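Local coordinates for methionine-binding protein (PDB 3TQW) that binds methionine in a pocket between its two lobes and probably delivers it to an ABC transporter for uptake, at residues Y29-V33 with Q215-A219; G79-V83 with L220-L226; L120-A124 with L189-P193; L126-K130 with D141-P146. All coordinates share one frame; numbering follows the deposited sequence.

Interaction 1. Residues Y29-V33 with Q215-A219; sequences YGLHV and QLVSA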
loop_
_atom_site.group_PDB
_atom_site.type_symbol
_atom_site.label_atom_id
_atom_site.label_comp_id
_atom_site.label_asym_id
_atom_site.label_seq_id
_atom_site.Cartn_x
_atom_site.Cartn_y
_atom_site.Cartn_z
ATOM N N TYR A 29 23.780 12.875 3.490
ATOM C CA TYR A 29 23.158 14.097 4.002
ATOM C C TYR A 29 23.576 14.464 5.420
ATOM O O TYR A 29 23.177 15.512 5.926
ATOM C CB TYR A 29 21.629 14.003 3.950
ATOM C CG TYR A 29 21.071 13.865 2.560
ATOM C CD1 TYR A 29 21.112 12.647 1.895
ATOM C CD2 TYR A 29 20.493 14.949 1.913
ATOM C CE1 TYR A 29 20.598 12.513 0.618
ATOM C CE2 TYR A 29 19.972 14.823 0.638
ATOM C CZ TYR A 29 20.027 13.607 -0.000
ATOM O OH TYR A 29 19.517 13.482 -1.266
ATOM N N GLY A 30 24.356 13.604 6.063
ATOM C CA GLY A 30 24.734 13.813 7.448
ATOM C C GLY A 30 23.533 13.836 8.379
ATOM O O GLY A 30 23.570 14.467 9.438
ATOM N N LEU A 31 22.468 13.135 7.995
ATOM C CA LEU A 31 21.212 13.158 8.752
ATOM C C LEU A 31 20.964 11.833 9.478
ATOM O O LEU A 31 21.058 10.766 8.875
ATOM C CB LEU A 31 20.043 13.457 7.805
ATOM C CG LEU A 31 18.634 13.615 8.390
ATOM C CD1 LEU A 31 18.546 14.883 9.230
ATOM C CD2 LEU A 31 17.599 13.639 7.275
ATOM N N HIS A 32 20.649 11.916 10.770
ATOM C CA HIS A 32 20.360 10.742 11.582
ATOM C C HIS A 32 18.870 10.441 11.561
ATOM O O HIS A 32 18.051 11.266 11.974
ATOM C CB HIS A 32 20.795 10.956 13.033
ATOM C CG HIS A 32 22.277 11.026 13.214
ATOM N ND1 HIS A 32 23.086 9.912 13.152
ATOM C CD2 HIS A 32 23.098 12.075 13.458
ATOM C CE1 HIS A 32 24.343 10.273 13.349
ATOM N NE2 HIS A 32 24.376 11.578 13.539
ATOM N N VAL A 33 18.534 9.251 11.085
ATOM C CA VAL A 33 17.151 8.812 10.984
ATOM C C VAL A 33 16.935 7.585 11.858
ATOM O O VAL A 33 17.644 6.591 11.730
ATOM C CB VAL A 33 16.800 8.441 9.545
ATOM C CG1 VAL A 33 15.399 7.834 9.482
ATOM C CG2 VAL A 33 16.912 9.666 8.633
ATOM N N GLN A 215 14.698 16.239 3.078
ATOM C CA GLN A 215 15.879 15.440 2.747
ATOM C C GLN A 215 15.604 13.936 2.780
ATOM O O GLN A 215 16.211 13.176 2.031
ATOM C CB GLN A 215 17.055 15.817 3.649
ATOM C CG GLN A 215 17.639 17.169 3.295
ATOM C CD GLN A 215 18.547 17.714 4.383
ATOM O OE1 GLN A 215 18.909 17.004 5.317
ATOM N NE2 GLN A 215 18.901 18.985 4.274
ATOM N N LEU A 216 14.678 13.518 3.633
ATOM C CA LEU A 216 14.273 12.120 3.681
ATOM C C LEU A 216 13.624 11.698 2.363
ATOM O O LEU A 216 13.859 10.593 1.872
ATOM C CB LEU A 216 13.314 11.883 4.851
ATOM C CG LEU A 216 12.839 10.451 5.085
ATOM C CD1 LEU A 216 14.020 9.526 5.343
ATOM C CD2 LEU A 216 11.853 10.407 6.242
ATOM N N VAL A 217 12.808 12.582 1.795
ATOM C CA VAL A 217 12.188 12.334 0.499
ATOM C C VAL A 217 13.259 12.209 -0.575
ATOM O O VAL A 217 13.219 11.294 -1.394
ATOM C CB VAL A 217 11.191 13.449 0.112
ATOM C CG1 VAL A 217 10.714 13.271 -1.323
ATOM C CG2 VAL A 217 10.015 13.452 1.065
ATOM N N SER A 218 14.224 13.124 -0.564
ATOM C CA SER A 218 15.322 13.065 -1.521
ATOM C C SER A 218 16.120 11.759 -1.419
ATOM O O SER A 218 16.450 11.142 -2.434
ATOM C CB SER A 218 16.248 14.270 -1.350
ATOM O OG SER A 218 15.526 15.482 -1.500
ATOM N N ALA A 219 16.432 11.344 -0.195
ATOM C CA ALA A 219 17.156 10.086 0.024
ATOM C C ALA A 219 16.394 8.884 -0.535
ATOM O O ALA A 219 16.994 7.958 -1.087
ATOM C CB ALA A 219 17.438 9.885 1.505
#

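Interaction 2. Residues G79-V83 with L220-L226; sequences GKTFV and LHSPAVL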
loop_
_atom_site.group_PDB
_atom_site.type_symbol
_atom_site.label_atom_id
_atom_site.label_comp_id
_atom_site.label_asym_id
_atom_site.label_seq_id
_atom_site.Cartn_x
_atom_site.Cartn_y
_atom_site.Cartn_z
ATOM N N GLY A 79 5.888 14.404 -0.556
ATOM C CA GLY A 79 6.478 13.771 -1.721
ATOM C C GLY A 79 6.148 12.300 -1.876
ATOM O O GLY A 79 5.821 11.614 -0.903
ATOM N N LYS A 80 6.243 11.818 -3.111
ATOM C CA LYS A 80 5.942 10.430 -3.434
ATOM C C LYS A 80 7.203 9.574 -3.384
ATOM O O LYS A 80 8.313 10.065 -3.602
ATOM C CB LYS A 80 5.305 10.336 -4.824
ATOM C CG LYS A 80 4.009 11.110 -4.974
ATOM C CD LYS A 80 3.480 11.017 -6.404
ATOM C CE LYS A 80 2.226 11.858 -6.599
ATOM N NZ LYS A 80 2.501 13.319 -6.471
ATOM N N THR A 81 7.027 8.289 -3.099
ATOM C CA THR A 81 8.150 7.364 -3.039
ATOM C C THR A 81 8.068 6.359 -4.180
ATOM O O THR A 81 8.768 6.484 -5.186
ATOM C CB THR A 81 8.175 6.613 -1.695
ATOM O OG1 THR A 81 6.909 5.964 -1.487
ATOM C CG2 THR A 81 8.421 7.585 -0.565
ATOM N N PHE A 82 7.208 5.361 -4.017
ATOM C CA PHE A 82 6.985 4.376 -5.061
ATOM C C PHE A 82 5.510 4.041 -5.129
ATOM O O PHE A 82 4.788 4.186 -4.143
ATOM C CB PHE A 82 7.764 3.083 -4.769
ATOM C CG PHE A 82 9.253 3.268 -4.683
ATOM C CD1 PHE A 82 10.059 3.002 -5.777
ATOM C CD2 PHE A 82 9.846 3.693 -3.508
ATOM C CE1 PHE A 82 11.426 3.173 -5.702
ATOM C CE2 PHE A 82 11.216 3.867 -3.426
ATOM C CZ PHE A 82 12.008 3.604 -4.522
ATOM N N VAL A 83 5.054 3.607 -6.296
ATOM C CA VAL A 83 3.749 2.977 -6.395
ATOM C C VAL A 83 3.965 1.468 -6.429
ATOM O O VAL A 83 4.912 0.982 -7.050
ATOM C CB VAL A 83 2.965 3.441 -7.638
ATOM C CG1 VAL A 83 3.761 3.176 -8.908
ATOM C CG2 VAL A 83 1.602 2.756 -7.697
ATOM N N LEU A 220 15.072 8.896 -0.369
ATOM C CA LEU A 220 14.218 7.826 -0.880
ATOM C C LEU A 220 14.174 7.776 -2.412
ATOM O O LEU A 220 13.719 6.791 -2.988
ATOM C CB LEU A 220 12.801 7.941 -0.306
ATOM C CG LEU A 220 12.692 7.489 1.152
ATOM C CD1 LEU A 220 11.440 8.052 1.838
ATOM C CD2 LEU A 220 12.729 5.968 1.220
ATOM N N HIS A 221 14.662 8.833 -3.059
ATOM C CA HIS A 221 14.806 8.854 -4.515
ATOM C C HIS A 221 16.247 8.641 -4.967
ATOM O O HIS A 221 16.551 8.761 -6.154
ATOM C CB HIS A 221 14.305 10.184 -5.081
ATOM C CG HIS A 221 12.838 10.404 -4.897
ATOM N ND1 HIS A 221 12.317 11.589 -4.421
ATOM C CD2 HIS A 221 11.780 9.595 -5.135
ATOM C CE1 HIS A 221 11.000 11.496 -4.367
ATOM N NE2 HIS A 221 10.649 10.297 -4.795
ATOM N N SER A 222 17.140 8.344 -4.030
ATOM C CA SER A 222 18.550 8.168 -4.369
ATOM C C SER A 222 18.775 6.922 -5.223
ATOM O O SER A 222 17.976 5.985 -5.191
ATOM C CB SER A 222 19.392 8.064 -3.104
ATOM O OG SER A 222 19.082 6.872 -2.401
ATOM N N PRO A 223 19.875 6.906 -5.991
ATOM C CA PRO A 223 20.238 5.705 -6.748
ATOM C C PRO A 223 20.280 4.461 -5.860
ATOM O O PRO A 223 19.756 3.421 -6.250
ATOM C CB PRO A 223 21.640 6.037 -7.269
ATOM C CG PRO A 223 21.629 7.520 -7.410
ATOM C CD PRO A 223 20.788 8.031 -6.266
ATOM N N ALA A 224 20.882 4.565 -4.679
ATOM C CA ALA A 224 20.998 3.406 -3.792
ATOM C C ALA A 224 19.634 2.862 -3.345
ATOM O O ALA A 224 19.436 1.644 -3.258
ATOM C CB ALA A 224 21.870 3.732 -2.586
ATOM N N VAL A 225 18.698 3.755 -3.046
ATOM C CA VAL A 225 17.364 3.316 -2.646
ATOM C C VAL A 225 16.610 2.709 -3.829
ATOM O O VAL A 225 15.902 1.713 -3.676
ATOM C CB VAL A 225 16.540 4.443 -1.986
ATOM C CG1 VAL A 225 15.094 4.007 -1.799
ATOM C CG2 VAL A 225 17.137 4.805 -0.638
ATOM N N LEU A 226 16.771 3.298 -5.011
ATOM C CA LEU A 226 16.153 2.729 -6.207
ATOM C C LEU A 226 16.712 1.340 -6.489
ATOM O O LEU A 226 15.974 0.418 -6.826
ATOM C CB LEU A 226 16.375 3.628 -7.420
ATOM C CG LEU A 226 15.777 5.026 -7.313
ATOM C CD1 LEU A 226 16.178 5.884 -8.511
ATOM C CD2 LEU A 226 14.273 4.932 -7.183
#

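Interaction 3. Residues L120-A124 with L189-P193; sequences LLEKA and LTEGP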
loop_
_atom_site.group_PDB
_atom_site.type_symbol
_atom_site.label_atom_id
_atom_site.label_comp_id
_atom_site.label_asym_id
_atom_site.label_seq_id
_atom_site.Cartn_x
_atom_site.Cartn_y
_atom_site.Cartn_z
ATOM N N LEU A 120 -9.884 -3.004 -9.068
ATOM C CA LEU A 120 -9.037 -4.028 -9.673
ATOM C C LEU A 120 -9.862 -5.234 -10.137
ATOM O O LEU A 120 -9.572 -5.826 -11.177
ATOM C CB LEU A 120 -7.939 -4.462 -8.694
ATOM C CG LEU A 120 -6.925 -5.520 -9.139
ATOM C CD1 LEU A 120 -6.217 -5.112 -10.416
ATOM C CD2 LEU A 120 -5.901 -5.787 -8.036
ATOM N N LEU A 121 -10.884 -5.602 -9.364
ATOM C CA LEU A 121 -11.777 -6.689 -9.770
ATOM C C LEU A 121 -12.542 -6.302 -11.031
ATOM O O LEU A 121 -12.889 -7.154 -11.853
ATOM C CB LEU A 121 -12.761 -7.050 -8.652
ATOM C CG LEU A 121 -12.170 -7.619 -7.366
ATOM C CD1 LEU A 121 -13.245 -7.736 -6.297
ATOM C CD2 LEU A 121 -11.521 -8.971 -7.629
ATOM N N GLU A 122 -12.807 -5.009 -11.176
ATOM C CA GLU A 122 -13.472 -4.500 -12.366
ATOM C C GLU A 122 -12.521 -4.541 -13.564
ATOM O O GLU A 122 -12.916 -4.892 -14.675
ATOM C CB GLU A 122 -13.981 -3.080 -12.127
ATOM C CG GLU A 122 -14.741 -2.503 -13.297
ATOM C CD GLU A 122 -15.318 -1.134 -12.998
ATOM O OE1 GLU A 122 -14.555 -0.242 -12.562
ATOM O OE2 GLU A 122 -16.539 -0.954 -13.197
ATOM N N LYS A 123 -11.264 -4.180 -13.329
ATOM C CA LYS A 123 -10.237 -4.273 -14.357
ATOM C C LYS A 123 -10.130 -5.726 -14.805
ATOM O O LYS A 123 -9.941 -6.011 -15.988
ATOM C CB LYS A 123 -8.898 -3.781 -13.804
ATOM C CG LYS A 123 -7.719 -3.874 -14.759
ATOM C CD LYS A 123 -6.436 -3.456 -14.046
ATOM C CE LYS A 123 -5.217 -3.597 -14.938
ATOM N NZ LYS A 123 -5.312 -2.704 -16.118
ATOM N N ALA A 124 -10.267 -6.640 -13.846
ATOM C CA ALA A 124 -10.233 -8.074 -14.121
ATOM C C ALA A 124 -11.482 -8.563 -14.861
ATOM O O ALA A 124 -11.598 -9.748 -15.172
ATOM C CB ALA A 124 -10.051 -8.857 -12.823
ATOM N N LEU A 189 -3.146 -11.042 -11.970
ATOM C CA LEU A 189 -3.356 -9.728 -12.571
ATOM C C LEU A 189 -2.932 -8.648 -11.579
ATOM O O LEU A 189 -3.124 -8.809 -10.374
ATOM C CB LEU A 189 -4.835 -9.540 -12.913
ATOM C CG LEU A 189 -5.238 -8.172 -13.469
ATOM C CD1 LEU A 189 -4.629 -7.929 -14.854
ATOM C CD2 LEU A 189 -6.748 -8.018 -13.517
ATOM N N THR A 190 -2.358 -7.554 -12.075
ATOM C CA THR A 190 -2.048 -6.413 -11.211
ATOM C C THR A 190 -2.547 -5.106 -11.818
ATOM O O THR A 190 -2.811 -5.027 -13.020
ATOM C CB THR A 190 -0.532 -6.259 -10.960
ATOM O OG1 THR A 190 0.104 -5.803 -12.159
ATOM C CG2 THR A 190 0.088 -7.580 -10.529
ATOM N N GLU A 191 -2.665 -4.081 -10.981
ATOM C CA GLU A 191 -2.973 -2.738 -11.449
ATOM C C GLU A 191 -1.917 -2.285 -12.436
ATOM O O GLU A 191 -0.827 -2.854 -12.496
ATOM C CB GLU A 191 -2.949 -1.745 -10.286
ATOM C CG GLU A 191 -3.947 -1.983 -9.170
ATOM C CD GLU A 191 -3.691 -1.052 -7.994
ATOM O OE1 GLU A 191 -2.507 -0.829 -7.661
ATOM O OE2 GLU A 191 -4.663 -0.534 -7.414
ATOM N N GLY A 192 -2.239 -1.241 -13.192
ATOM C CA GLY A 192 -1.252 -0.554 -14.000
ATOM C C GLY A 192 -0.420 0.372 -13.128
ATOM O O GLY A 192 -0.749 0.591 -11.961
ATOM N N PRO A 193 0.666 0.924 -13.692
ATOM C CA PRO A 193 1.605 1.765 -12.943
ATOM C C PRO A 193 1.099 3.186 -12.707
ATOM O O PRO A 193 1.606 3.872 -11.819
ATOM C CB PRO A 193 2.835 1.799 -13.852
ATOM C CG PRO A 193 2.275 1.642 -15.232
ATOM C CD PRO A 193 1.108 0.698 -15.080
#

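Interaction 4. Residues L126-K130 with D141-P146; sequences LIQLK and DIASNP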
loop_
_atom_site.group_PDB
_atom_site.type_symbol
_atom_site.label_atom_id
_atom_site.label_comp_id
_atom_site.label_asym_id
_atom_site.label_seq_id
_atom_site.Cartn_x
_atom_site.Cartn_y
_atom_site.Cartn_z
ATOM N N LEU A 126 -14.391 -8.944 -13.723
ATOM C CA LEU A 126 -15.170 -9.829 -12.862
ATOM C C LEU A 126 -16.462 -9.159 -12.402
ATOM O O LEU A 126 -17.478 -9.821 -12.184
ATOM C CB LEU A 126 -14.344 -10.264 -11.649
ATOM C CG LEU A 126 -13.093 -11.093 -11.940
ATOM C CD1 LEU A 126 -12.299 -11.352 -10.661
ATOM C CD2 LEU A 126 -13.469 -12.406 -12.626
ATOM N N ILE A 127 -16.413 -7.842 -12.248
ATOM C CA ILE A 127 -17.581 -7.077 -11.853
ATOM C C ILE A 127 -17.586 -5.756 -12.590
ATOM O O ILE A 127 -16.604 -5.384 -13.225
ATOM C CB ILE A 127 -17.585 -6.766 -10.338
ATOM C CG1 ILE A 127 -16.320 -5.987 -9.955
ATOM C CG2 ILE A 127 -17.709 -8.040 -9.515
ATOM C CD1 ILE A 127 -16.310 -5.503 -8.511
ATOM N N GLN A 128 -18.703 -5.048 -12.497
ATOM C CA GLN A 128 -18.781 -3.680 -12.969
ATOM C C GLN A 128 -19.324 -2.834 -11.837
ATOM O O GLN A 128 -20.260 -3.236 -11.146
ATOM C CB GLN A 128 -19.688 -3.571 -14.199
ATOM C CG GLN A 128 -19.116 -4.224 -15.447
ATOM C CD GLN A 128 -20.021 -4.065 -16.658
ATOM O OE1 GLN A 128 -21.090 -3.459 -16.575
ATOM N NE2 GLN A 128 -19.592 -4.610 -17.790
ATOM N N LEU A 129 -18.719 -1.671 -11.635
ATOM C CA LEU A 129 -19.170 -0.748 -10.610
ATOM C C LEU A 129 -20.116 0.269 -11.226
ATOM O O LEU A 129 -20.023 0.566 -12.416
ATOM C CB LEU A 129 -17.975 -0.037 -9.976
ATOM C CG LEU A 129 -16.999 -0.955 -9.235
ATOM C CD1 LEU A 129 -15.719 -0.215 -8.863
ATOM C CD2 LEU A 129 -17.668 -1.558 -8.006
ATOM N N LYS A 130 -21.029 0.794 -10.417
ATOM C CA LYS A 130 -21.947 1.823 -10.885
ATOM C C LYS A 130 -21.153 2.941 -11.544
ATOM O O LYS A 130 -20.059 3.282 -11.096
ATOM C CB LYS A 130 -22.793 2.360 -9.732
ATOM C CG LYS A 130 -23.695 1.308 -9.110
ATOM C CD LYS A 130 -24.498 1.863 -7.946
ATOM C CE LYS A 130 -25.394 0.787 -7.348
ATOM N NZ LYS A 130 -26.095 1.266 -6.124
ATOM N N ASP A 141 -21.786 -0.683 -4.568
ATOM C CA ASP A 141 -21.629 -0.002 -5.843
ATOM C C ASP A 141 -21.394 -0.980 -6.981
ATOM O O ASP A 141 -21.130 -0.574 -8.111
ATOM C CB ASP A 141 -20.489 1.012 -5.780
ATOM C CG ASP A 141 -20.765 2.130 -4.802
ATOM O OD1 ASP A 141 -21.663 2.956 -5.079
ATOM O OD2 ASP A 141 -20.081 2.185 -3.761
ATOM N N ILE A 142 -21.485 -2.270 -6.681
ATOM C CA ILE A 142 -21.362 -3.282 -7.719
ATOM C C ILE A 142 -22.676 -3.359 -8.485
ATOM O O ILE A 142 -23.711 -3.729 -7.928
ATOM C CB ILE A 142 -20.997 -4.661 -7.145
ATOM C CG1 ILE A 142 -19.584 -4.635 -6.556
ATOM C CG2 ILE A 142 -21.076 -5.723 -8.230
ATOM C CD1 ILE A 142 -19.151 -5.955 -5.957
ATOM N N ALA A 143 -22.631 -2.990 -9.760
ATOM C CA ALA A 143 -23.833 -2.958 -10.585
ATOM C C ALA A 143 -24.017 -4.263 -11.347
ATOM O O ALA A 143 -25.139 -4.652 -11.659
ATOM C CB ALA A 143 -23.793 -1.778 -11.545
ATOM N N SER A 144 -22.911 -4.939 -11.638
ATOM C CA SER A 144 -22.955 -6.204 -12.358
ATOM C C SER A 144 -22.010 -7.229 -11.734
ATOM O O SER A 144 -20.818 -6.964 -11.557
ATOM C CB SER A 144 -22.605 -5.986 -13.831
ATOM O OG SER A 144 -22.577 -7.211 -14.543
ATOM N N ASN A 145 -22.553 -8.397 -11.400
ATOM C CA ASN A 145 -21.777 -9.478 -10.801
ATOM C C ASN A 145 -22.227 -10.835 -11.358
ATOM O O ASN A 145 -22.855 -11.626 -10.655
ATOM C CB ASN A 145 -21.896 -9.425 -9.270
ATOM C CG ASN A 145 -21.044 -10.477 -8.569
ATOM O OD1 ASN A 145 -20.284 -11.211 -9.201
ATOM N ND2 ASN A 145 -21.171 -10.550 -7.250
ATOM N N PRO A 146 -21.901 -11.098 -12.634
ATOM C CA PRO A 146 -22.329 -12.275 -13.400
ATOM C C PRO A 146 -22.178 -13.601 -12.658
ATOM O O PRO A 146 -23.132 -14.383 -12.609
ATOM C CB PRO A 146 -21.402 -12.248 -14.618
ATOM C CG PRO A 146 -21.108 -10.813 -14.818
ATOM C CD PRO A 146 -21.052 -10.203 -13.440
HETATM O O HOH W 1 -19.110 -11.955 -11.501
#

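Interaction 1. Residues Y29-V33 with Q215-A219
Y29 lays its phenol ring against Q215, S218 and A219 on helix 211-220. The CB is aimed at that helix, and with CG beside the backbone N and anti to the carbonyl carbon (chi1 -63°) the ring is carried onto the helix surface. Moving outward from CB, CD2 comes first: it rests on the methylenes of Q215, with CG of that residue 3.9 Å away and CB equally near. CE1, diagonally across the ring from CD2, approaches the methyl CB of A219 at 4.2 Å. The carbonyl O of Q215 lies over one face, shifted toward the rim; it is already engaged in the helix, accepting from A219 N. CZ then meets S218 CB at 4.1 Å, and the tip, OH, ends 3.4 Å from that same carbon. The extended Q215 chain passes obliquely by the CD2 rim, its amide plane turned 32° from the ring, and OE1 reaches L31 CD2 at 4.1 Å. Deeper in, V33 CG2 and L216 CD1 touch at 4.4 Å, next to V7 of strand 5-10 in the sheet. The chemistry is almost wholly that of van der Waals contact: the phenol hydroxyl meets carbon rather than a polar partner across this interface, so shape fit and apolar burial probably account for most of the hold between these two segments.

Interaction 2. Residues G79-V83 with L220-L226
L220 and H221 meet T81 and K80 where strand 75-83 of the six-stranded sheet is overlaid by the turn joining helices 211-220 and 223-233, in one of the two alpha/beta lobes of a periplasmic-binding-protein fold. L220 starts the approach: its side chain lies alongside that of T81, both pointing the same way, with L220 CD1 3.9 Å from T81 CG2. Its carbonyl O sits near F82 CE2 and CZ, and this oxygen is buried with no polar partner in the model. H221 follows. Its CG is anti to the carbonyl carbon (chi1 -65°), which swings the imidazole out to the strand, where K80 O comes to the ring's edge near its plane. The NE2 bond to K80 O is short, 2.6 Å, but bent at 129°, and so counts as weak. S222 is the N-cap of helix 223-233: its OG accepts from V225 N at 3.2 Å, while also bonding to A219 O, which ties the two helices together at the turn. After P223 and A224 comes V225, whose CG1 meets the edge of the F82 ring near its plane, 4.1 Å from CZ. F82 and V225 both also touch L17 of helix 13-29. L226 closes the walk by crossing F82 at an angle, its CD2 methyl 3.7 Å from F82 CE1.

Interaction 3. Residues L120-A124 with L189-P193
L189 and L120 point at each other's segments from opposite sides of the contact, the first from a strand onto the end of helix 111-123 and the second from that helix onto the strand. The L189 side chain drives CD2 against A124, where CD2 to CB is 3.5 Å, tighter than a usual carbon-carbon contact. L120, with CG trans to its backbone N (chi1 -179°), sends CD1 to the peptide joining T190 and E191, ending 3.7 Å from E191 N. The same methyl meets E191 CG at 4.1 Å and L189 CD2 at 4.3 Å, so it sits among strand backbone and side chains at once. K123 takes a more exposed path: its chain is extended as far as CE, which comes 3.4 Å from T190 O, and only then bends at chi4 (63°). The contact is thus made by the methylene beside the amine. E191 turns its polar end elsewhere, forming a salt bridge from OE2 to R116 NE, while OE1 accepts from M86 N. R116 belongs to the methionine pocket, which makes E191 a second-shell residue likely to steady that arginine. Here the C-terminal turn of helix 111-123 packs on the short, weakly bonded edge strand 189-190 of the five-stranded sheet, next to strand 87-89, as in the second alpha/beta lobe of a periplasmic binding protein, with the ligand site close by.

Interaction 4. Residues L126-K130 with D141-P146
Flat peptide groups join these strands, first at Q128 and S144, in a two-stranded antiparallel ribbon with a classic beta bulge. S144 O takes the Q128 N-H in its own carbonyl plane, on a lone pair, at 3.0 Å. Q128 O is gripped by two donors, both off its carbonyl plane: A143 N at 2.8 Å is tilted by 16°, and S144 N at 3.2 Å by 24°. Because A143 and S144 both face Q128, the register slips by one residue, and the next bond runs from K130 N to D141 O, 2.7 Å long and nearly in line with the carbonyl.

On one face of the ribbon the side chains of Q128 and S144 sit together, CB to CB at 3.8 Å. The other face carries I127, L129 and I142. I127 has CG1 set between its backbone N and carbonyl carbon (chi1 58°), and its CD1 meets I142 CD1 at 3.8 Å, the two side chains crossing at about a right angle. L129 CD2 also packs on I142 CG1, the two side chains crossing at a slant. Helix 111-123 lies beneath this apolar face: L118 and L121 touch I127, and L119 touches L129. The aliphatic chain of K130 runs past D141 with CG near its carbonyl O. Past the last backbone bond, at the L126 end, a water bridges the segments: it donates both to L126 O and to N145 OD1, the latter 2.7 Å away and also bonded to L149 N.

Overall arrangement
From the N terminus, the turn after helix 13-29 forms the first half of interaction 1, whose long loop is closed by helix 211-220. Strand 75-83 opens interaction 2, closed just afterwards by 220-226, so these two loops cross, and they touch where A219 O meets V225 CG2; both belong to the six-stranded-sheet lobe. Nested inside them, interaction 3 joins helix 111-123 to 189-193 in the other lobe. Interaction 4 nests within that loop and adjoins it through E122 OE2 and L129 N. Interactions 1 and 4 lie far apart, about 45 Å between centres, whereas interactions 2 and 3 meet at V83 and P193.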